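Local coordinates for ethylbenzene dehydrogenase beta-subunit (Aromatoleum aromaticum, PDB 2IVF), which is the iron-sulfur subunit of a multi-subunit dehydrogenase, a protein of bacterial-ferredoxin type that holds three Fe4-S4 clusters and one Fe3-S4 cluster beside a haem, at residues N224-Q229 with R233-G238; N40-R45 with K210-Y215. One frame throughout, in Å; residues are numbered along the deposited sequence.

Contact 1. Residues N224-Q229 with R233-G238; sequences NACNRQ and RVRAFG. With SF4 (iron/sulfur cluster), chain U; SF4 (iron/sulfur cluster), chain T.
Asn-227 takes a hydrogen bond on its OD1 from Arg-235 NH1, 2.9 Å away, with an angle of 153° at the hydrogen. The amide and the guanidinium stand nearly square to each other, 80° between planes, and the donor approaches tilted out of the carbonyl plane. The bend of Arg-235 at chi2 (-69°) turns CD back toward Asn-227 OD1, beside which CB and CG also pass, and carries the guanidinium on to it. Over one face of the guanidinium sits Cys-226 O, a buried carbonyl without a hydrogen-bond partner, while S4 of the chain T cluster lies in plane at the edge, 3.3 Å from Arg-235 NE. Arginine is long enough to span from the strand to both cluster environments, and its positive charge probably suits the neighbourhood of cluster sulfur and cysteine thiolate. Cys-226 SG, 3.6 Å from Arg-235 NH1, ligates FE3 of the chain U cluster at 2.3 Å. Here the short helix 225-228 of the 4Fe-4S dicluster domain, of bacterial-ferredoxin type, packs on strand 235-239, the edge strand of a small mixed sheet within this chain. Farther along, Asn-224 OD1 sits 3.4 Å above the centre of the Phe-237 ring, and Asn-227 ND2 gives that oxygen a weak hydrogen bond. Asn-227 ND2 also bonds Thr-21 OG1 on strand 19-24, and Arg-235 NH2 reaches Asn-54 OD1, orienting both groups. Phe-344 packs on the Phe-237 ring.

Contact 2. Residues N40-R45 with K210-Y215; sequences NIWTKR and KCILCY. With SF4 (iron/sulfur cluster), chain U.
Trp-42 sets CG beside its own backbone N, opposite the carbonyl carbon (chi1 -47°), and chi2 turns the indole so that its N-H points at Cys-214 SG. Ile-212 holds CG1 between its backbone N and carbonyl carbon (chi1 63°), then extends at chi2 to bring CD1 over the indole. The Trp-42 NE1 to Cys-214 SG hydrogen bond is 3.4 Å long, with 152° at the hydrogen, and the sulfur lies close to the indole plane, at the ring edge. Tryptophan suits the site because one group offers both a polar N-H for the thiolate and a broad apolar surface. Ile-212 CD1 uses that surface in a CH-pi contact, 3.7 Å from the centroid of the six-membered ring and almost on its normal; Ile-41 CG2 packs over the opposite face, so the indole is sandwiched between two branched aliphatic side chains. In a Cys-X-X-Cys motif of the ferredoxin type, where two residues separate the cysteines, Cys-214 SG binds FE4 at 2.3 Å and Cys-211 SG binds FE1 of the chain U cluster. The N-H donated to Cys-214 SG would be expected to draw charge from the ligating sulfur and could thereby influence the cluster potential. Cys-211 SG likewise receives a bond from Leu-213 N, 3.4 Å away. Beyond this shell, Arg-45 NH2 donates to Trp-42 O at 2.8 Å while also forming a salt bridge with Glu-209, linking the end of helix 33-42 to strand 207-210, which leads into the cysteine loop. Trp-53 meets the indole ring to ring.

In the fold
Both contacts are buried and share the chain U cluster: contact 1 supplies Cys-226 as a ligand, and contact 2 supplies Cys-211 and Cys-214. They touch directly, with Ala-225 N 3.4 Å from Cys-214 SG and Phe-237 CE1 3.5 Å from Leu-213 CD2. Contact 1 joins a short helix to a strand only a few residues later and bridges toward the chain T cluster through a charged side chain. Contact 2 brings together segments far apart in sequence and relies on Ile-212 against the Trp-42 face plus one N-H to sulfur bond. Around these cores, Arg-228 and Arg-233 form salt bridges with the alpha-subunit, whereas Asn-40, Lys-44 and Tyr-215 hydrogen-bond to it.

Contact 1. Residues N224-Q229 with R233-G238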
loop_
_atom_site.group_PDB
_atom_site.type_symbol
_atom_site.label_atom_id
_atom_site.label_comp_id
_atom_site.label_asym_id
_atom_site.label_seq_id
_atom_site.Cartn_x
_atom_site.Cartn_y
_atom_site.Cartn_z
ATOM N N ASN B 224 -3.371 16.000 -16.176
ATOM C CA ASN B 224 -4.392 15.066 -15.720
ATOM C C ASN B 224 -3.916 14.310 -14.507
ATOM O O ASN B 224 -2.726 14.051 -14.361
ATOM C CB ASN B 224 -4.781 14.138 -16.842
ATOM C CG ASN B 224 -3.607 13.362 -17.389
ATOM O OD1 ASN B 224 -2.585 13.940 -17.710
ATOM N ND2 ASN B 224 -3.771 12.047 -17.532
ATOM N N ALA B 225 -4.847 13.948 -13.631
ATOM C CA ALA B 225 -4.519 13.516 -12.277
ATOM C C ALA B 225 -3.764 12.167 -12.262
ATOM O O ALA B 225 -2.859 11.926 -11.426
ATOM C CB ALA B 225 -5.814 13.426 -11.443
ATOM N N CYS B 226 -4.162 11.254 -13.132
ATOM C CA CYS B 226 -3.549 9.912 -13.117
ATOM C C CYS B 226 -2.097 9.945 -13.561
ATOM O O CYS B 226 -1.290 9.114 -13.144
ATOM C CB CYS B 226 -4.405 8.913 -13.895
ATOM S SG CYS B 226 -4.578 9.373 -15.616
ATOM N N ASN B 227 -1.777 10.911 -14.427
ATOM C CA ASN B 227 -0.417 11.178 -14.810
ATOM C C ASN B 227 0.355 11.956 -13.750
ATOM O O ASN B 227 1.478 11.622 -13.450
ATOM C CB ASN B 227 -0.393 11.926 -16.129
ATOM C CG ASN B 227 -0.684 11.051 -17.305
ATOM O OD1 ASN B 227 -0.587 9.806 -17.225
ATOM N ND2 ASN B 227 -0.973 11.686 -18.450
ATOM N N ARG B 228 -0.250 13.021 -13.213
ATOM C CA ARG B 228 0.441 13.892 -12.317
ATOM C C ARG B 228 0.715 13.164 -11.000
ATOM O O ARG B 228 1.797 13.286 -10.479
ATOM C CB ARG B 228 -0.332 15.168 -12.022
ATOM C CG ARG B 228 0.497 16.179 -11.229
ATOM C CD ARG B 228 -0.277 17.494 -10.979
ATOM N NE ARG B 228 0.538 18.371 -10.123
ATOM C CZ ARG B 228 0.680 18.191 -8.815
ATOM N NH1 ARG B 228 0.013 17.224 -8.197
ATOM N NH2 ARG B 228 1.501 18.967 -8.132
ATOM N N GLN B 229 -0.248 12.390 -10.522
ATOM C CA GLN B 229 -0.132 11.743 -9.206
ATOM C C GLN B 229 0.618 10.413 -9.108
ATOM O O GLN B 229 0.683 9.798 -8.039
ATOM C CB GLN B 229 -1.514 11.599 -8.580
ATOM C CG GLN B 229 -2.175 12.974 -8.314
ATOM C CD GLN B 229 -3.426 12.911 -7.483
ATOM O OE1 GLN B 229 -4.485 13.294 -7.945
ATOM N NE2 GLN B 229 -3.321 12.367 -6.252
ATOM N N ARG B 233 6.650 7.847 -11.326
ATOM C CA ARG B 233 7.183 8.742 -12.359
ATOM C C ARG B 233 7.236 8.004 -13.710
ATOM O O ARG B 233 8.162 8.159 -14.498
ATOM C CB ARG B 233 8.551 9.317 -11.932
ATOM C CG ARG B 233 8.561 9.820 -10.451
ATOM C CD ARG B 233 9.923 10.183 -9.929
ATOM N NE ARG B 233 10.405 11.539 -10.231
ATOM C CZ ARG B 233 11.168 11.881 -11.289
ATOM N NH1 ARG B 233 11.610 10.984 -12.172
ATOM N NH2 ARG B 233 11.564 13.122 -11.410
ATOM N N VAL B 234 6.155 7.274 -13.945
ATOM C CA VAL B 234 5.954 6.367 -15.071
ATOM C C VAL B 234 5.355 7.067 -16.270
ATOM O O VAL B 234 5.450 6.590 -17.398
ATOM C CB VAL B 234 4.957 5.315 -14.528
ATOM C CG1 VAL B 234 4.180 4.595 -15.555
ATOM C CG2 VAL B 234 5.666 4.481 -13.484
ATOM N N ARG B 235 4.689 8.181 -16.002
ATOM C CA ARG B 235 3.745 8.768 -16.916
ATOM C C ARG B 235 4.314 10.030 -17.555
ATOM O O ARG B 235 4.865 10.869 -16.877
ATOM C CB ARG B 235 2.511 9.183 -16.147
ATOM C CG ARG B 235 1.772 8.117 -15.381
ATOM C CD ARG B 235 1.127 7.190 -16.282
ATOM N NE ARG B 235 0.217 6.328 -15.560
ATOM C CZ ARG B 235 -1.120 6.401 -15.603
ATOM N NH1 ARG B 235 -1.751 7.316 -16.307
ATOM N NH2 ARG B 235 -1.830 5.521 -14.921
ATOM N N ALA B 236 4.186 10.164 -18.856
ATOM C CA ALA B 236 4.414 11.427 -19.505
ATOM C C ALA B 236 3.183 11.810 -20.303
ATOM O O ALA B 236 2.382 10.963 -20.711
ATOM C CB ALA B 236 5.682 11.356 -20.430
ATOM N N PHE B 237 3.052 13.106 -20.542
ATOM C CA PHE B 237 1.819 13.639 -21.042
ATOM C C PHE B 237 2.141 14.823 -21.930
ATOM O O PHE B 237 3.059 15.596 -21.650
ATOM C CB PHE B 237 0.952 14.152 -19.883
ATOM C CG PHE B 237 -0.387 14.695 -20.323
ATOM C CD1 PHE B 237 -1.284 13.888 -20.973
ATOM C CD2 PHE B 237 -0.755 16.023 -20.067
ATOM C CE1 PHE B 237 -2.537 14.392 -21.372
ATOM C CE2 PHE B 237 -2.000 16.515 -20.442
ATOM C CZ PHE B 237 -2.878 15.720 -21.097
ATOM N N GLY B 238 1.360 14.982 -22.983
ATOM C CA GLY B 238 1.486 16.168 -23.794
ATOM C C GLY B 238 0.872 15.995 -25.151
ATOM O O GLY B 238 0.232 14.996 -25.398
HETATM FE FE1 SF4 U . -8.887 10.095 -17.470
HETATM FE FE2 SF4 U . -9.313 9.793 -14.895
HETATM FE FE3 SF4 U . -6.792 9.909 -15.819
HETATM FE FE4 SF4 U . -8.246 12.172 -15.772
HETATM S S1 SF4 U . -7.546 10.968 -13.949
HETATM S S2 SF4 U . -7.035 11.415 -17.546
HETATM S S3 SF4 U . -10.380 11.353 -16.218
HETATM S S4 SF4 U . -8.392 8.251 -16.241
HETATM FE FE1 SF4 T . 1.865 2.432 -11.976
HETATM FE FE2 SF4 T . -0.347 3.988 -11.526
HETATM FE FE3 SF4 T . 2.133 5.029 -11.508
HETATM FE FE4 SF4 T . 1.421 3.466 -9.421
HETATM S S1 SF4 T . 0.488 5.441 -9.977
HETATM S S2 SF4 T . 3.399 3.421 -10.578
HETATM S S3 SF4 T . 0.125 1.964 -10.553
HETATM S S4 SF4 T . 1.051 4.072 -13.319
#

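Contact 2. Residues N40-R45 with K210-Y215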
loop_
_atom_site.group_PDB
_atom_site.type_symbol
_atom_site.label_atom_id
_atom_site.label_comp_id
_atom_site.label_asym_id
_atom_site.label_seq_id
_atom_site.Cartn_x
_atom_site.Cartn_y
_atom_site.Cartn_z
ATOM N N ASN B 40 -11.090 9.787 -6.985
ATOM C CA ASN B 40 -11.365 10.773 -5.960
ATOM C C ASN B 40 -11.667 12.152 -6.485
ATOM O O ASN B 40 -12.055 13.022 -5.709
ATOM C CB ASN B 40 -10.253 10.757 -4.898
ATOM C CG ASN B 40 -10.413 9.569 -3.961
ATOM O OD1 ASN B 40 -11.193 9.639 -2.998
ATOM N ND2 ASN B 40 -9.779 8.448 -4.303
ATOM N N ILE B 41 -11.528 12.359 -7.792
ATOM C CA ILE B 41 -12.153 13.512 -8.433
ATOM C C ILE B 41 -13.453 13.151 -9.124
ATOM O O ILE B 41 -14.485 13.791 -8.866
ATOM C CB ILE B 41 -11.236 14.192 -9.462
ATOM C CG1 ILE B 41 -9.865 14.436 -8.870
ATOM C CG2 ILE B 41 -11.907 15.517 -9.979
ATOM C CD1 ILE B 41 -8.771 14.740 -9.899
ATOM N N TRP B 42 -13.420 12.130 -9.980
ATOM C CA TRP B 42 -14.485 11.909 -10.942
ATOM C C TRP B 42 -15.484 10.814 -10.644
ATOM O O TRP B 42 -16.605 10.879 -11.176
ATOM C CB TRP B 42 -13.936 11.658 -12.358
ATOM C CG TRP B 42 -12.892 12.629 -12.755
ATOM C CD1 TRP B 42 -11.586 12.346 -12.960
ATOM C CD2 TRP B 42 -13.027 14.047 -12.936
ATOM N NE1 TRP B 42 -10.890 13.490 -13.277
ATOM C CE2 TRP B 42 -11.754 14.543 -13.283
ATOM C CE3 TRP B 42 -14.100 14.948 -12.846
ATOM C CZ2 TRP B 42 -11.511 15.898 -13.506
ATOM C CZ3 TRP B 42 -13.863 16.291 -13.093
ATOM C CH2 TRP B 42 -12.586 16.753 -13.419
ATOM N N THR B 43 -15.113 9.780 -9.904
ATOM C CA THR B 43 -15.973 8.596 -9.905
ATOM C C THR B 43 -16.343 8.123 -8.524
ATOM O O THR B 43 -16.307 6.939 -8.226
ATOM C CB THR B 43 -15.411 7.413 -10.778
ATOM O OG1 THR B 43 -14.119 7.004 -10.314
ATOM C CG2 THR B 43 -15.295 7.849 -12.209
ATOM N N LYS B 44 -16.767 9.068 -7.718
ATOM C CA LYS B 44 -17.438 8.780 -6.464
ATOM C C LYS B 44 -18.914 9.197 -6.451
ATOM O O LYS B 44 -19.574 9.111 -5.428
ATOM C CB LYS B 44 -16.665 9.434 -5.316
ATOM C CG LYS B 44 -15.438 8.677 -5.001
ATOM C CD LYS B 44 -14.510 9.395 -4.030
ATOM C CE LYS B 44 -15.092 9.637 -2.686
ATOM N NZ LYS B 44 -14.078 10.375 -1.855
ATOM N N ARG B 45 -19.414 9.670 -7.588
ATOM C CA ARG B 45 -20.810 10.023 -7.763
ATOM C C ARG B 45 -21.670 8.767 -7.873
ATOM O O ARG B 45 -21.197 7.756 -8.382
ATOM C CB ARG B 45 -20.954 10.829 -9.059
ATOM C CG ARG B 45 -20.220 12.150 -9.041
ATOM C CD ARG B 45 -20.295 12.853 -10.369
ATOM N NE ARG B 45 -19.317 12.311 -11.286
ATOM C CZ ARG B 45 -19.610 11.640 -12.397
ATOM N NH1 ARG B 45 -20.872 11.447 -12.770
ATOM N NH2 ARG B 45 -18.625 11.182 -13.141
ATOM N N LYS B 210 -16.927 7.980 -19.157
ATOM C CA LYS B 210 -15.606 7.558 -19.520
ATOM C C LYS B 210 -14.589 8.622 -19.088
ATOM O O LYS B 210 -14.928 9.756 -18.750
ATOM C CB LYS B 210 -15.556 7.406 -21.061
ATOM C CG LYS B 210 -15.676 8.706 -21.817
ATOM C CD LYS B 210 -15.560 8.531 -23.308
ATOM C CE LYS B 210 -14.182 8.188 -23.801
ATOM N NZ LYS B 210 -13.154 9.141 -23.285
ATOM N N CYS B 211 -13.330 8.253 -19.198
ATOM C CA CYS B 211 -12.247 9.192 -19.008
ATOM C C CYS B 211 -12.475 10.433 -19.835
ATOM O O CYS B 211 -12.730 10.351 -21.027
ATOM C CB CYS B 211 -10.941 8.511 -19.365
ATOM S SG CYS B 211 -9.494 9.511 -19.511
ATOM N N ILE B 212 -12.413 11.575 -19.160
ATOM C CA ILE B 212 -12.585 12.899 -19.772
ATOM C C ILE B 212 -11.234 13.618 -20.015
ATOM O O ILE B 212 -11.172 14.813 -20.293
ATOM C CB ILE B 212 -13.551 13.747 -18.911
ATOM C CG1 ILE B 212 -12.990 14.003 -17.498
ATOM C CG2 ILE B 212 -14.914 13.014 -18.855
ATOM C CD1 ILE B 212 -13.723 15.151 -16.725
ATOM N N LEU B 213 -10.166 12.840 -19.980
ATOM C CA LEU B 213 -8.804 13.336 -19.934
ATOM C C LEU B 213 -8.680 14.544 -18.995
ATOM O O LEU B 213 -7.928 15.469 -19.267
ATOM C CB LEU B 213 -8.237 13.635 -21.319
ATOM C CG LEU B 213 -6.914 12.920 -21.622
ATOM C CD1 LEU B 213 -6.475 13.202 -23.061
ATOM C CD2 LEU B 213 -5.803 13.269 -20.607
ATOM N N CYS B 214 -9.371 14.478 -17.845
ATOM C CA CYS B 214 -9.368 15.577 -16.879
ATOM C C CYS B 214 -9.486 16.949 -17.527
ATOM O O CYS B 214 -8.775 17.858 -17.138
ATOM C CB CYS B 214 -8.078 15.567 -16.098
ATOM S SG CYS B 214 -7.964 14.251 -14.891
ATOM N N TYR B 215 -10.365 17.113 -18.522
ATOM C CA TYR B 215 -10.315 18.345 -19.259
ATOM C C TYR B 215 -10.489 19.596 -18.399
ATOM O O TYR B 215 -9.942 20.634 -18.766
ATOM C CB TYR B 215 -11.281 18.373 -20.462
ATOM C CG TYR B 215 -12.759 18.329 -20.125
ATOM C CD1 TYR B 215 -13.447 19.487 -19.754
ATOM C CD2 TYR B 215 -13.489 17.148 -20.216
ATOM C CE1 TYR B 215 -14.803 19.461 -19.458
ATOM C CE2 TYR B 215 -14.883 17.110 -19.908
ATOM C CZ TYR B 215 -15.519 18.277 -19.536
ATOM O OH TYR B 215 -16.875 18.294 -19.234
HETATM FE FE1 SF4 U . -8.887 10.095 -17.470
HETATM FE FE2 SF4 U . -9.313 9.793 -14.895
HETATM FE FE3 SF4 U . -6.792 9.909 -15.819
HETATM FE FE4 SF4 U . -8.246 12.172 -15.772
HETATM S S1 SF4 U . -7.546 10.968 -13.949
HETATM S S2 SF4 U . -7.035 11.415 -17.546
HETATM S S3 SF4 U . -10.380 11.353 -16.218
HETATM S S4 SF4 U . -8.392 8.251 -16.241
#